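Local coordinates for protein CD1-2 antigen (Gallus gallus, PDB 3DBX) that probably presents lipid antigens to T cells, as mammalian CD1 proteins do, from a groove formed by two helices above an antiparallel sheet, at residues 206-211 against 252-257; 217-222 against 267-272; 13-18 against 101-106; 9-14 against 173-178. All blocks are in the same frame, centred on the assembly; numbering follows the deposited sequence. Where two conformers were deposited one is given.

Interaction 1 of 4, residues 206-211 against 252-257; sequences LLVCRV and RSTLLV
Strands 206-211 and 252-257 run antiparallel, their axes 160° apart in direction and 4.6 Å from each other at closest approach. L207 and L255 exchange two backbone hydrogen bonds, as do C209 and S253, while L206 with L256, V208 with T254 and R210 with R252 form the alternating non-hydrogen-bonded pairs. The straightest bond, from C209 N to S253 O (2.9 Å, 178°), lies nearly along the carbonyl axis; L207 N instead reaches L255 O from above the carbonyl plane. Between the ladder bonds, T254 CA comes within 3.1 Å of L207 O as a CA-H...O contact. These are strands B and E of the immunoglobulin C1-set fold. L207, C209, S253 and L255 face the interior of the sandwich, where C209 SG, anti to its backbone N, joins C267 of the other sheet in a disulfide. L207 crosses V257 at about a right angle, CG to CG2 3.9 Å, and also packs on W223 and Y265. On the opposite face, L206 has CG anti to the backbone N (chi1 -175°), which, together with chi2, brings CD1 to 3.6 Å from T254 CB and 3.9 Å from L256 CD2. The R252 chain bends at chi3 and lays one guanidinium face over V208, with NE 3.8 Å from CG1. R210 extends away from this packing, and its NH2 hydrogen-bonds a polar side chain of the partner protein chain.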
loop_
_atom_site.group_PDB
_atom_site.type_symbol
_atom_site.label_atom_id
_atom_site.label_comp_id
_atom_site.label_asym_id
_atom_site.label_seq_id
_atom_site.Cartn_x
_atom_site.Cartn_y
_atom_site.Cartn_z
ATOM N N LEU A 206 -14.423 25.475 5.622
ATOM C CA LEU A 206 -13.784 24.375 4.933
ATOM C C LEU A 206 -14.860 23.588 4.198
ATOM O O LEU A 206 -15.760 23.036 4.829
ATOM C CB LEU A 206 -13.025 23.483 5.908
ATOM C CG LEU A 206 -12.205 22.329 5.297
ATOM C CD1 LEU A 206 -11.011 22.937 4.581
ATOM C CD2 LEU A 206 -11.715 21.377 6.397
ATOM N N LEU A 207 -14.803 23.561 2.863
ATOM C CA LEU A 207 -15.716 22.693 2.135
ATOM C C LEU A 207 -15.018 21.364 1.963
ATOM O O LEU A 207 -13.842 21.354 1.630
ATOM C CB LEU A 207 -16.092 23.268 0.768
ATOM C CG LEU A 207 -16.625 24.707 0.808
ATOM C CD1 LEU A 207 -17.023 25.134 -0.580
ATOM C CD2 LEU A 207 -17.791 24.853 1.779
ATOM N N VAL A 208 -15.746 20.263 2.193
ATOM C CA VAL A 208 -15.186 18.902 2.148
ATOM C C VAL A 208 -15.964 18.103 1.137
ATOM O O VAL A 208 -17.187 18.118 1.162
ATOM C CB VAL A 208 -15.305 18.167 3.513
ATOM C CG1 VAL A 208 -14.725 16.762 3.450
ATOM C CG2 VAL A 208 -14.608 18.959 4.648
ATOM N N CYS A 209 -15.259 17.440 0.222
ATOM C CA CYS A 209 -15.897 16.485 -0.674
ATOM C C CYS A 209 -15.327 15.103 -0.280
ATOM O O CYS A 209 -14.128 14.894 -0.407
ATOM C CB CYS A 209 -15.467 16.808 -2.081
ATOM S SG CYS A 209 -16.178 15.733 -3.331
ATOM N N ARG A 210 -16.163 14.200 0.231
ATOM C CA ARG A 210 -15.687 12.893 0.630
ATOM C C ARG A 210 -16.153 11.907 -0.439
ATOM O O ARG A 210 -17.347 11.805 -0.696
ATOM C CB ARG A 210 -16.245 12.531 2.003
ATOM C CG ARG A 210 -15.842 11.124 2.491
ATOM C CD ARG A 210 -16.612 10.787 3.771
ATOM N NE ARG A 210 -16.505 9.367 4.094
ATOM C CZ ARG A 210 -17.098 8.777 5.117
ATOM N NH1 ARG A 210 -17.831 9.489 5.969
ATOM N NH2 ARG A 210 -16.921 7.484 5.307
ATOM N N VAL A 211 -15.208 11.215 -1.078
ATOM C CA VAL A 211 -15.530 10.319 -2.205
ATOM C C VAL A 211 -15.210 8.913 -1.748
ATOM O O VAL A 211 -14.125 8.688 -1.255
ATOM C CB VAL A 211 -14.646 10.645 -3.414
ATOM C CG1 VAL A 211 -15.097 9.799 -4.618
ATOM C CG2 VAL A 211 -14.779 12.185 -3.785
ATOM N N ARG A 252 -10.635 12.306 0.356
ATOM C CA ARG A 252 -11.285 13.535 0.800
ATOM C C ARG A 252 -10.558 14.692 0.092
ATOM O O ARG A 252 -9.315 14.736 0.123
ATOM C CB ARG A 252 -11.038 13.656 2.302
ATOM C CG ARG A 252 -12.248 13.871 3.219
ATOM C CD ARG A 252 -11.749 13.801 4.723
ATOM N NE ARG A 252 -12.125 14.984 5.520
ATOM C CZ ARG A 252 -11.354 16.062 5.719
ATOM N NH1 ARG A 252 -10.142 16.150 5.170
ATOM N NH2 ARG A 252 -11.799 17.059 6.475
ATOM N N SER A 253 -11.300 15.611 -0.539
ATOM C CA SER A 253 -10.701 16.841 -1.073
ATOM C C SER A 253 -11.296 18.019 -0.318
ATOM O O SER A 253 -12.449 17.948 0.058
ATOM C CB SER A 253 -10.981 16.994 -2.568
ATOM O OG SER A 253 -10.344 18.189 -3.041
ATOM N N THR A 254 -10.516 19.074 -0.053
ATOM C CA THR A 254 -11.067 20.202 0.690
ATOM C C THR A 254 -10.669 21.507 0.061
ATOM O O THR A 254 -9.577 21.600 -0.547
ATOM C CB THR A 254 -10.628 20.243 2.197
ATOM O OG1 THR A 254 -9.237 20.531 2.305
ATOM C CG2 THR A 254 -10.953 18.942 2.953
ATOM N N LEU A 255 -11.537 22.512 0.227
ATOM C CA LEU A 255 -11.311 23.857 -0.294
ATOM C C LEU A 255 -11.658 24.868 0.790
ATOM O O LEU A 255 -12.793 24.875 1.281
ATOM C CB LEU A 255 -12.184 24.124 -1.522
ATOM C CG LEU A 255 -12.033 25.487 -2.227
ATOM C CD1 LEU A 255 -10.637 25.636 -2.804
ATOM C CD2 LEU A 255 -13.089 25.700 -3.302
ATOM N N LEU A 256 -10.706 25.719 1.165
ATOM C CA LEU A 256 -11.040 26.870 2.018
ATOM C C LEU A 256 -11.735 27.990 1.237
ATOM O O LEU A 256 -11.272 28.393 0.174
ATOM C CB LEU A 256 -9.813 27.407 2.745
ATOM C CG LEU A 256 -9.233 26.443 3.787
ATOM C CD1 LEU A 256 -7.718 26.642 3.950
ATOM C CD2 LEU A 256 -9.922 26.644 5.129
ATOM N N VAL A 257 -12.866 28.468 1.759
ATOM C CA VAL A 257 -13.593 29.571 1.149
ATOM C C VAL A 257 -13.972 30.606 2.214
ATOM O O VAL A 257 -13.993 30.298 3.404
ATOM C CB VAL A 257 -14.849 29.068 0.395
ATOM C CG1 VAL A 257 -14.465 28.038 -0.680
ATOM C CG2 VAL A 257 -15.869 28.448 1.372
#

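Interaction 2 of 4, residues 217-222 against 267-272; sequences RPIAVT and CRVQHC
R268 O is gripped twice: T222 N donates to it at 2.8 Å, nearly along the carbonyl axis, and V221 CA adds a CA-H...O contact at 3.3 Å. The same pairing of an N-H with a CA-H recurs at T222 O, A220 O and Q270 O, so four backbone hydrogen bonds tie the two hydrogen-bonded pairs, A220 with Q270 and T222 with R268; the bond from R268 N to T222 O is close to straight (174°). In the C1-set immunoglobulin fold these antiparallel strands are C and F, with V221 and V269 turned into the sandwich beneath V211. There V221 CG1, anti to its backbone N, rests 3.4 Å from C267 SG, the sulfur bonded to C209. I219 CG1 is likewise anti to N (chi1 -163°) and sends CD1 to V269 CG1 at 3.5 Å, tighter than ordinary carbon contact. The edge of the H271 ring meets I219 CG1, and its CD2 approaches P218 O to 3.1 Å. Hydrogen bonds at both nitrogens help to fix the rotation of this ring, ND1 with S273 OG and NE2 with P216 O. A water donates to P218 O (2.8 Å) and accepts from C272 N, bridging the two chain segments.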
loop_
_atom_site.group_PDB
_atom_site.type_symbol
_atom_site.label_atom_id
_atom_site.label_comp_id
_atom_site.label_asym_id
_atom_site.label_seq_id
_atom_site.Cartn_x
_atom_site.Cartn_y
_atom_site.Cartn_z
ATOM N N ARG A 217 -8.280 2.337 -8.431
ATOM C CA ARG A 217 -7.745 3.410 -7.601
ATOM C C ARG A 217 -7.647 4.799 -8.237
ATOM O O ARG A 217 -7.821 5.803 -7.517
ATOM C CB ARG A 217 -6.339 3.002 -7.126
ATOM C CG ARG A 217 -5.769 3.833 -5.932
ATOM C CD ARG A 217 -4.345 3.356 -5.648
ATOM N NE ARG A 217 -3.825 3.815 -4.349
ATOM C CZ ARG A 217 -3.188 4.970 -4.140
ATOM N NH1 ARG A 217 -3.030 5.842 -5.135
ATOM N NH2 ARG A 217 -2.731 5.275 -2.921
ATOM N N PRO A 218 -7.203 4.896 -9.524
ATOM C CA PRO A 218 -7.020 6.246 -10.087
ATOM C C PRO A 218 -8.327 7.028 -10.116
ATOM O O PRO A 218 -9.377 6.454 -10.395
ATOM C CB PRO A 218 -6.561 5.955 -11.514
ATOM C CG PRO A 218 -5.879 4.620 -11.402
ATOM C CD PRO A 218 -6.751 3.863 -10.479
ATOM N N ILE A 219 -8.265 8.315 -9.786
ATOM C CA ILE A 219 -9.471 9.170 -9.733
ATOM C C ILE A 219 -9.010 10.621 -9.730
ATOM O O ILE A 219 -7.855 10.920 -9.342
ATOM C CB ILE A 219 -10.322 8.848 -8.448
ATOM C CG1 ILE A 219 -11.763 9.396 -8.547
ATOM C CG2 ILE A 219 -9.606 9.313 -7.174
ATOM C CD1 ILE A 219 -12.616 8.971 -7.363
ATOM N N ALA A 220 -9.864 11.527 -10.210
ATOM C CA ALA A 220 -9.532 12.927 -10.091
ATOM C C ALA A 220 -10.745 13.677 -9.561
ATOM O O ALA A 220 -11.845 13.560 -10.100
ATOM C CB ALA A 220 -9.058 13.506 -11.380
ATOM N N VAL A 221 -10.516 14.431 -8.499
ATOM C CA VAL A 221 -11.560 15.169 -7.797
ATOM C C VAL A 221 -11.163 16.635 -7.855
ATOM O O VAL A 221 -10.056 17.000 -7.405
ATOM C CB VAL A 221 -11.633 14.748 -6.343
ATOM C CG1 VAL A 221 -12.705 15.568 -5.617
ATOM C CG2 VAL A 221 -11.915 13.230 -6.227
ATOM N N THR A 222 -12.029 17.466 -8.445
ATOM C CA THR A 222 -11.755 18.887 -8.539
ATOM C C THR A 222 -12.921 19.691 -7.951
ATOM O O THR A 222 -14.035 19.183 -7.808
ATOM C CB THR A 222 -11.427 19.346 -9.987
ATOM O OG1 THR A 222 -12.527 19.049 -10.853
ATOM C CG2 THR A 222 -10.160 18.613 -10.532
ATOM N N CYS A 267 -18.154 19.908 -5.996
ATOM C CA CYS A 267 -17.111 18.900 -6.186
ATOM C C CYS A 267 -17.412 18.090 -7.462
ATOM O O CYS A 267 -18.530 17.625 -7.617
ATOM C CB CYS A 267 -17.154 17.951 -4.968
ATOM S SG CYS A 267 -15.831 16.792 -4.973
ATOM N N ARG A 268 -16.438 17.948 -8.363
ATOM C CA ARG A 268 -16.584 17.120 -9.540
ATOM C C ARG A 268 -15.583 15.954 -9.481
ATOM O O ARG A 268 -14.395 16.147 -9.153
ATOM C CB ARG A 268 -16.414 17.948 -10.828
ATOM C CG ARG A 268 -16.618 17.103 -12.120
ATOM C CD ARG A 268 -16.949 17.903 -13.345
ATOM N NE ARG A 268 -15.794 18.626 -13.876
ATOM C CZ ARG A 268 -15.863 19.716 -14.634
ATOM N NH1 ARG A 268 -17.028 20.238 -15.008
ATOM N NH2 ARG A 268 -14.746 20.295 -15.023
ATOM N N VAL A 269 -16.085 14.753 -9.760
ATOM C CA VAL A 269 -15.304 13.507 -9.648
ATOM C C VAL A 269 -15.253 12.835 -11.000
ATOM O O VAL A 269 -16.289 12.556 -11.624
ATOM C CB VAL A 269 -15.892 12.517 -8.616
ATOM C CG1 VAL A 269 -14.921 11.405 -8.351
ATOM C CG2 VAL A 269 -16.193 13.202 -7.293
ATOM N N GLN A 270 -14.041 12.593 -11.466
ATOM C CA GLN A 270 -13.824 11.922 -12.741
ATOM C C GLN A 270 -13.222 10.555 -12.348
ATOM O O GLN A 270 -12.316 10.471 -11.504
ATOM C CB GLN A 270 -12.890 12.783 -13.603
ATOM C CG GLN A 270 -12.283 12.106 -14.879
ATOM C CD GLN A 270 -11.223 12.986 -15.575
ATOM O OE1 GLN A 270 -10.518 13.784 -14.922
ATOM N NE2 GLN A 270 -11.135 12.874 -16.898
ATOM N N HIS A 271 -13.812 9.481 -12.873
ATOM C CA HIS A 271 -13.386 8.116 -12.588
ATOM C C HIS A 271 -13.710 7.289 -13.811
ATOM O O HIS A 271 -14.728 7.507 -14.453
ATOM C CB HIS A 271 -14.106 7.566 -11.348
ATOM C CG HIS A 271 -13.549 6.240 -10.885
ATOM N ND1 HIS A 271 -14.140 5.037 -11.195
ATOM C CD2 HIS A 271 -12.427 5.939 -10.192
ATOM C CE1 HIS A 271 -13.422 4.050 -10.679
ATOM N NE2 HIS A 271 -12.384 4.574 -10.050
ATOM N N CYS A 272 -12.828 6.363 -14.168
ATOM C CA CYS A 272 -12.998 5.613 -15.407
ATOM C C CYS A 272 -14.294 4.763 -15.425
ATOM O O CYS A 272 -14.840 4.513 -16.488
ATOM C CB CYS A 272 -11.759 4.754 -15.694
ATOM S SG CYS A 272 -11.520 3.393 -14.523
HETATM O O HOH W 1 -10.259 6.271 -13.095
#

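Interaction 3 of 4, residues 13-18 against 101-106; sequences FQLFYT and IHTGCK
H102 meets two side chains of strand 13-18 at once. Its NE2 donates to Q14 OE1 over 2.7 Å, a bond bent to 155° in which the donor sits on an amide lone pair and the oxygen lies in the imidazole plane. One face of the same ring takes F16 CE1, 3.5 Å from H102 NE2; the planes are nearly parallel at 17°, but the rings are slid apart and barely overlap. H102 reaches both because its CG is anti to the backbone N (chi1 180°), while its CD2 edge comes up to L15 O at 3.5 Å. Beneath these groups the antiparallel backbones exchange six hydrogen bonds through the pairs F13-C105, L15-T103 and Y17-I101. The non-hydrogen-bonded pair Q14-G104 is close, 4.3 Å between CA atoms. Further out, F116 meets the H102 ring edge-to-face, and an aromatic side chain of the partner protein chain packs on H102. L15, Y17, T103 and C105 occupy the other face: L15 and Y17 pack on L70, C105 packs on F170, and T103 touches a bound palmitic acid. A central strand pair with helices and lipid on one side and a partner chain on the other is the floor of the CD1 groove, built on the MHC class I fold.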
loop_
_atom_site.group_PDB
_atom_site.type_symbol
_atom_site.label_atom_id
_atom_site.label_comp_id
_atom_site.label_asym_id
_atom_site.label_seq_id
_atom_site.Cartn_x
_atom_site.Cartn_y
_atom_site.Cartn_z
ATOM N N PHE A 13 3.379 -6.685 -12.341
ATOM C CA PHE A 13 3.632 -7.671 -11.296
ATOM C C PHE A 13 4.712 -7.167 -10.339
ATOM O O PHE A 13 5.778 -6.767 -10.781
ATOM C CB PHE A 13 4.096 -8.973 -11.944
ATOM C CG PHE A 13 4.270 -10.090 -10.979
ATOM C CD1 PHE A 13 3.161 -10.641 -10.322
ATOM C CD2 PHE A 13 5.526 -10.599 -10.712
ATOM C CE1 PHE A 13 3.309 -11.693 -9.417
ATOM C CE2 PHE A 13 5.686 -11.646 -9.797
ATOM C CZ PHE A 13 4.570 -12.196 -9.165
ATOM N N GLN A 14 4.418 -7.182 -9.040
ATOM C CA GLN A 14 5.334 -6.708 -8.009
ATOM C C GLN A 14 5.443 -7.682 -6.852
ATOM O O GLN A 14 4.475 -8.343 -6.501
ATOM C CB GLN A 14 4.869 -5.364 -7.455
ATOM C CG GLN A 14 4.934 -4.218 -8.440
ATOM C CD GLN A 14 4.602 -2.894 -7.766
ATOM O OE1 GLN A 14 5.484 -2.208 -7.267
ATOM N NE2 GLN A 14 3.322 -2.546 -7.740
ATOM N N LEU A 15 6.632 -7.711 -6.244
ATOM C CA LEU A 15 6.944 -8.529 -5.104
ATOM C C LEU A 15 7.546 -7.615 -4.031
ATOM O O LEU A 15 8.444 -6.810 -4.303
ATOM C CB LEU A 15 7.970 -9.600 -5.486
ATOM C CG LEU A 15 7.617 -10.722 -6.453
ATOM C CD1 LEU A 15 8.896 -11.468 -6.910
ATOM C CD2 LEU A 15 6.656 -11.699 -5.815
ATOM N N PHE A 16 7.058 -7.761 -2.811
ATOM C CA PHE A 16 7.526 -6.996 -1.657
ATOM C C PHE A 16 7.917 -7.989 -0.547
ATOM O O PHE A 16 7.069 -8.728 -0.086
ATOM C CB PHE A 16 6.347 -6.152 -1.130
ATOM C CG PHE A 16 5.857 -5.118 -2.093
ATOM C CD1 PHE A 16 6.333 -3.825 -2.029
ATOM C CD2 PHE A 16 4.927 -5.437 -3.068
ATOM C CE1 PHE A 16 5.886 -2.850 -2.943
ATOM C CE2 PHE A 16 4.478 -4.480 -3.986
ATOM C CZ PHE A 16 4.950 -3.198 -3.921
ATOM N N TYR A 17 9.161 -7.986 -0.093
ATOM C CA TYR A 17 9.609 -8.924 0.946
ATOM C C TYR A 17 10.304 -8.169 2.060
ATOM O O TYR A 17 11.097 -7.293 1.774
ATOM C CB TYR A 17 10.605 -9.935 0.378
ATOM C CG TYR A 17 9.960 -11.098 -0.315
ATOM C CD1 TYR A 17 9.787 -12.309 0.333
ATOM C CD2 TYR A 17 9.484 -10.978 -1.612
ATOM C CE1 TYR A 17 9.167 -13.402 -0.310
ATOM C CE2 TYR A 17 8.855 -12.068 -2.265
ATOM C CZ TYR A 17 8.701 -13.262 -1.601
ATOM O OH TYR A 17 8.099 -14.335 -2.245
ATOM N N THR A 18 10.006 -8.543 3.305
ATOM C CA THR A 18 10.629 -7.979 4.520
ATOM C C THR A 18 11.217 -9.133 5.337
ATOM O O THR A 18 10.528 -10.126 5.658
ATOM C CB THR A 18 9.622 -7.211 5.362
ATOM O OG1 THR A 18 9.066 -6.151 4.575
ATOM C CG2 THR A 18 10.257 -6.623 6.609
ATOM N N ILE A 101 12.983 -6.112 0.088
ATOM C CA ILE A 101 13.234 -6.394 -1.333
ATOM C C ILE A 101 12.004 -6.043 -2.156
ATOM O O ILE A 101 10.925 -6.584 -1.923
ATOM C CB ILE A 101 13.607 -7.900 -1.592
ATOM C CG1 ILE A 101 14.878 -8.307 -0.839
ATOM C CG2 ILE A 101 13.815 -8.169 -3.092
ATOM C CD1 ILE A 101 14.624 -8.998 0.489
ATOM N N HIS A 102 12.162 -5.134 -3.111
ATOM C CA HIS A 102 11.058 -4.728 -3.966
ATOM C C HIS A 102 11.451 -5.036 -5.398
ATOM O O HIS A 102 12.443 -4.530 -5.893
ATOM C CB HIS A 102 10.743 -3.243 -3.769
ATOM C CG HIS A 102 9.608 -2.749 -4.611
ATOM N ND1 HIS A 102 9.452 -1.421 -4.934
ATOM C CD2 HIS A 102 8.565 -3.404 -5.189
ATOM C CE1 HIS A 102 8.365 -1.273 -5.677
ATOM N NE2 HIS A 102 7.816 -2.464 -5.860
ATOM N N THR A 103 10.654 -5.896 -6.035
ATOM C CA THR A 103 10.849 -6.315 -7.403
ATOM C C THR A 103 9.591 -5.977 -8.223
ATOM O O THR A 103 8.476 -5.988 -7.689
ATOM C CB THR A 103 11.078 -7.845 -7.438
ATOM O OG1 THR A 103 12.194 -8.184 -6.601
ATOM C CG2 THR A 103 11.352 -8.324 -8.830
ATOM N N GLY A 104 9.765 -5.708 -9.519
ATOM C CA GLY A 104 8.635 -5.476 -10.416
ATOM C C GLY A 104 8.891 -5.867 -11.856
ATOM O O GLY A 104 10.031 -5.887 -12.305
ATOM N N CYS A 105 7.802 -6.167 -12.565
ATOM C CA CYS A 105 7.803 -6.452 -14.003
ATOM C C CYS A 105 6.518 -5.858 -14.586
ATOM O O CYS A 105 5.407 -6.275 -14.209
ATOM C CB CYS A 105 7.839 -7.972 -14.251
ATOM S SG CYS A 105 7.963 -8.502 -15.981
ATOM N N LYS A 106 6.668 -4.875 -15.466
ATOM C CA LYS A 106 5.545 -4.271 -16.181
ATOM C C LYS A 106 5.624 -4.657 -17.650
ATOM O O LYS A 106 6.711 -4.634 -18.230
ATOM C CB LYS A 106 5.604 -2.747 -16.060
ATOM C CG LYS A 106 4.294 -2.010 -16.351
ATOM C CD LYS A 106 4.359 -0.570 -15.830
ATOM C CE LYS A 106 3.081 -0.182 -15.062
ATOM N NZ LYS A 106 3.273 0.979 -14.119
#

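Interaction 4 of 4, residues 9-14 against 173-178; sequences ESQFFQ and YILMLH
A type I beta turn, E9 to F12, leads into the first strand of the MHC-like platform and packs there against the C-terminal part of helix 156-180. Its closing bond, from F12 N to E9 O, is weak. I174 is wedged against both turn and strand: CG2, anti to the backbone N, lies 3.8 Å from Q11 CB, while CG1 on the other branch lies 3.7 Å from F13 CB. One helical turn later, H178 receives the turn itself. Q11 CG sits off-centre above the imidazole, 4.2 Å from its centroid in a CH-pi contact, with Q11 NE2 over the same ring, and S10 OG approaches its edge 3.7 Å from CD2. This packing buries S10 O, which finds no partner. In the MHC class I fold the helix here lies across the sheet as one wall of the groove. In the seam the edge of Y173 points toward the face of F13 in an offset edge-to-face pair, planes at 81° and F13 CZ 3.8 Å from Y173 CE2. L177 CD1 covers one face of the tyrosine ring, 3.7 Å above its plane and over its centre, while F170 meets the F13 ring edge-to-face and I174 reaches on to C105 and L107.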
loop_
_atom_site.group_PDB
_atom_site.type_symbol
_atom_site.label_atom_id
_atom_site.label_comp_id
_atom_site.label_asym_id
_atom_site.label_seq_id
_atom_site.Cartn_x
_atom_site.Cartn_y
_atom_site.Cartn_z
ATOM N N GLU A 9 -1.886 -1.131 -15.749
ATOM C CA GLU A 9 -1.666 -1.409 -14.333
ATOM C C GLU A 9 -1.917 -2.893 -14.136
ATOM O O GLU A 9 -1.365 -3.519 -13.232
ATOM C CB GLU A 9 -2.628 -0.601 -13.443
ATOM C CG GLU A 9 -2.184 0.859 -13.146
ATOM C CD GLU A 9 -3.062 1.598 -12.102
ATOM O OE1 GLU A 9 -3.650 0.952 -11.202
ATOM O OE2 GLU A 9 -3.142 2.846 -12.170
ATOM N N SER A 10 -2.748 -3.453 -15.013
ATOM C CA SER A 10 -3.160 -4.847 -14.910
ATOM C C SER A 10 -2.073 -5.835 -15.325
ATOM O O SER A 10 -2.181 -7.024 -15.030
ATOM C CB SER A 10 -4.446 -5.096 -15.690
ATOM O OG SER A 10 -5.197 -6.109 -15.044
ATOM N N GLN A 11 -1.040 -5.342 -16.010
ATOM C CA GLN A 11 0.122 -6.155 -16.374
ATOM C C GLN A 11 1.398 -5.701 -15.649
ATOM O O GLN A 11 2.497 -5.690 -16.225
ATOM C CB GLN A 11 0.290 -6.178 -17.899
ATOM C CG GLN A 11 -0.897 -6.839 -18.575
ATOM C CD GLN A 11 -0.878 -6.724 -20.070
ATOM O OE1 GLN A 11 -0.941 -5.625 -20.628
ATOM N NE2 GLN A 11 -0.812 -7.867 -20.739
ATOM N N PHE A 12 1.222 -5.320 -14.382
ATOM C CA PHE A 12 2.309 -4.888 -13.512
ATOM C C PHE A 12 2.363 -5.835 -12.321
ATOM O O PHE A 12 1.503 -5.797 -11.415
ATOM C CB PHE A 12 2.102 -3.427 -13.061
ATOM C CG PHE A 12 3.292 -2.803 -12.311
ATOM C CD1 PHE A 12 4.571 -3.343 -12.374
ATOM C CD2 PHE A 12 3.118 -1.629 -11.577
ATOM C CE1 PHE A 12 5.653 -2.744 -11.695
ATOM C CE2 PHE A 12 4.188 -1.028 -10.917
ATOM C CZ PHE A 12 5.457 -1.595 -10.978
ATOM N N PHE A 13 3.379 -6.685 -12.341
ATOM C CA PHE A 13 3.632 -7.671 -11.296
ATOM C C PHE A 13 4.712 -7.167 -10.339
ATOM O O PHE A 13 5.778 -6.767 -10.781
ATOM C CB PHE A 13 4.096 -8.973 -11.944
ATOM C CG PHE A 13 4.270 -10.090 -10.979
ATOM C CD1 PHE A 13 3.161 -10.641 -10.322
ATOM C CD2 PHE A 13 5.526 -10.599 -10.712
ATOM C CE1 PHE A 13 3.309 -11.693 -9.417
ATOM C CE2 PHE A 13 5.686 -11.646 -9.797
ATOM C CZ PHE A 13 4.570 -12.196 -9.165
ATOM N N GLN A 14 4.418 -7.182 -9.040
ATOM C CA GLN A 14 5.334 -6.708 -8.009
ATOM C C GLN A 14 5.443 -7.682 -6.852
ATOM O O GLN A 14 4.475 -8.343 -6.501
ATOM C CB GLN A 14 4.869 -5.364 -7.455
ATOM C CG GLN A 14 4.934 -4.218 -8.440
ATOM C CD GLN A 14 4.602 -2.894 -7.766
ATOM O OE1 GLN A 14 5.484 -2.208 -7.267
ATOM N NE2 GLN A 14 3.322 -2.546 -7.740
ATOM N N TYR A 173 3.838 -15.479 -16.846
ATOM C CA TYR A 173 2.981 -15.528 -15.660
ATOM C C TYR A 173 1.905 -14.427 -15.652
ATOM O O TYR A 173 0.722 -14.710 -15.434
ATOM C CB TYR A 173 3.866 -15.446 -14.409
ATOM C CG TYR A 173 3.201 -15.726 -13.079
ATOM C CD1 TYR A 173 2.293 -16.776 -12.909
ATOM C CD2 TYR A 173 3.526 -14.963 -11.973
ATOM C CE1 TYR A 173 1.699 -17.026 -11.641
ATOM C CE2 TYR A 173 2.952 -15.205 -10.734
ATOM C CZ TYR A 173 2.046 -16.234 -10.573
ATOM O OH TYR A 173 1.506 -16.429 -9.309
ATOM N N ILE A 174 2.317 -13.187 -15.915
ATOM C CA ILE A 174 1.403 -12.039 -16.014
ATOM C C ILE A 174 0.293 -12.324 -17.042
ATOM O O ILE A 174 -0.898 -12.106 -16.775
ATOM C CB ILE A 174 2.171 -10.755 -16.432
ATOM C CG1 ILE A 174 3.104 -10.287 -15.307
ATOM C CG2 ILE A 174 1.207 -9.640 -16.787
ATOM C CD1 ILE A 174 4.137 -9.221 -15.738
ATOM N N LEU A 175 0.715 -12.826 -18.204
ATOM C CA LEU A 175 -0.150 -13.124 -19.327
ATOM C C LEU A 175 -1.224 -14.146 -18.972
ATOM O O LEU A 175 -2.406 -13.945 -19.269
ATOM C CB LEU A 175 0.690 -13.626 -20.499
ATOM C CG LEU A 175 0.914 -12.655 -21.656
ATOM C CD1 LEU A 175 1.495 -11.337 -21.169
ATOM C CD2 LEU A 175 1.808 -13.293 -22.713
ATOM N N MET A 176 -0.805 -15.231 -18.332
ATOM C CA MET A 176 -1.727 -16.263 -17.877
ATOM C C MET A 176 -2.664 -15.742 -16.767
ATOM O O MET A 176 -3.859 -16.058 -16.765
ATOM C CB MET A 176 -0.963 -17.533 -17.474
ATOM C CG MET A 176 -0.178 -18.159 -18.660
ATOM S SD MET A 176 0.671 -19.752 -18.421
ATOM C CE MET A 176 -0.585 -20.927 -18.946
ATOM N N LEU A 177 -2.138 -14.906 -15.870
ATOM C CA LEU A 177 -2.932 -14.366 -14.762
ATOM C C LEU A 177 -3.953 -13.367 -15.279
ATOM O O LEU A 177 -5.085 -13.309 -14.799
ATOM C CB LEU A 177 -2.047 -13.682 -13.721
ATOM C CG LEU A 177 -1.125 -14.502 -12.802
ATOM C CD1 LEU A 177 -0.287 -13.548 -11.974
ATOM C CD2 LEU A 177 -1.887 -15.483 -11.911
ATOM N N HIS A 178 -3.526 -12.570 -16.253
ATOM C CA HIS A 178 -4.367 -11.578 -16.884
ATOM C C HIS A 178 -5.595 -12.239 -17.534
ATOM O O HIS A 178 -6.701 -11.736 -17.406
ATOM C CB HIS A 178 -3.537 -10.818 -17.924
ATOM C CG HIS A 178 -4.190 -9.579 -18.439
ATOM N ND1 HIS A 178 -4.764 -9.507 -19.692
ATOM C CD2 HIS A 178 -4.361 -8.361 -17.874
ATOM C CE1 HIS A 178 -5.262 -8.294 -19.878
ATOM N NE2 HIS A 178 -5.026 -7.577 -18.791
#

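In the fold
The four contacts fall into two domains. Interactions 1 and 2 stand for the two sheets of the immunoglobulin sandwich, their centres 14 Å apart, and are joined by the disulfide C209 SG-C267 SG at 2.0 Å and by V211 packing on I219 and V221. Interactions 3 and 4 share F13 and Q14 on strand 12-21, centres 12 Å apart; one builds the platform floor, the other packs the start of that central strand and its preceding turn against helix 156-180. The side chain of T103 is about 4 Å from the bound palmitic acid, that of F13 about 8 Å. The domains meet where P218 CG of interaction 2 touches E9 OE2 of interaction 4 at 3.4 Å.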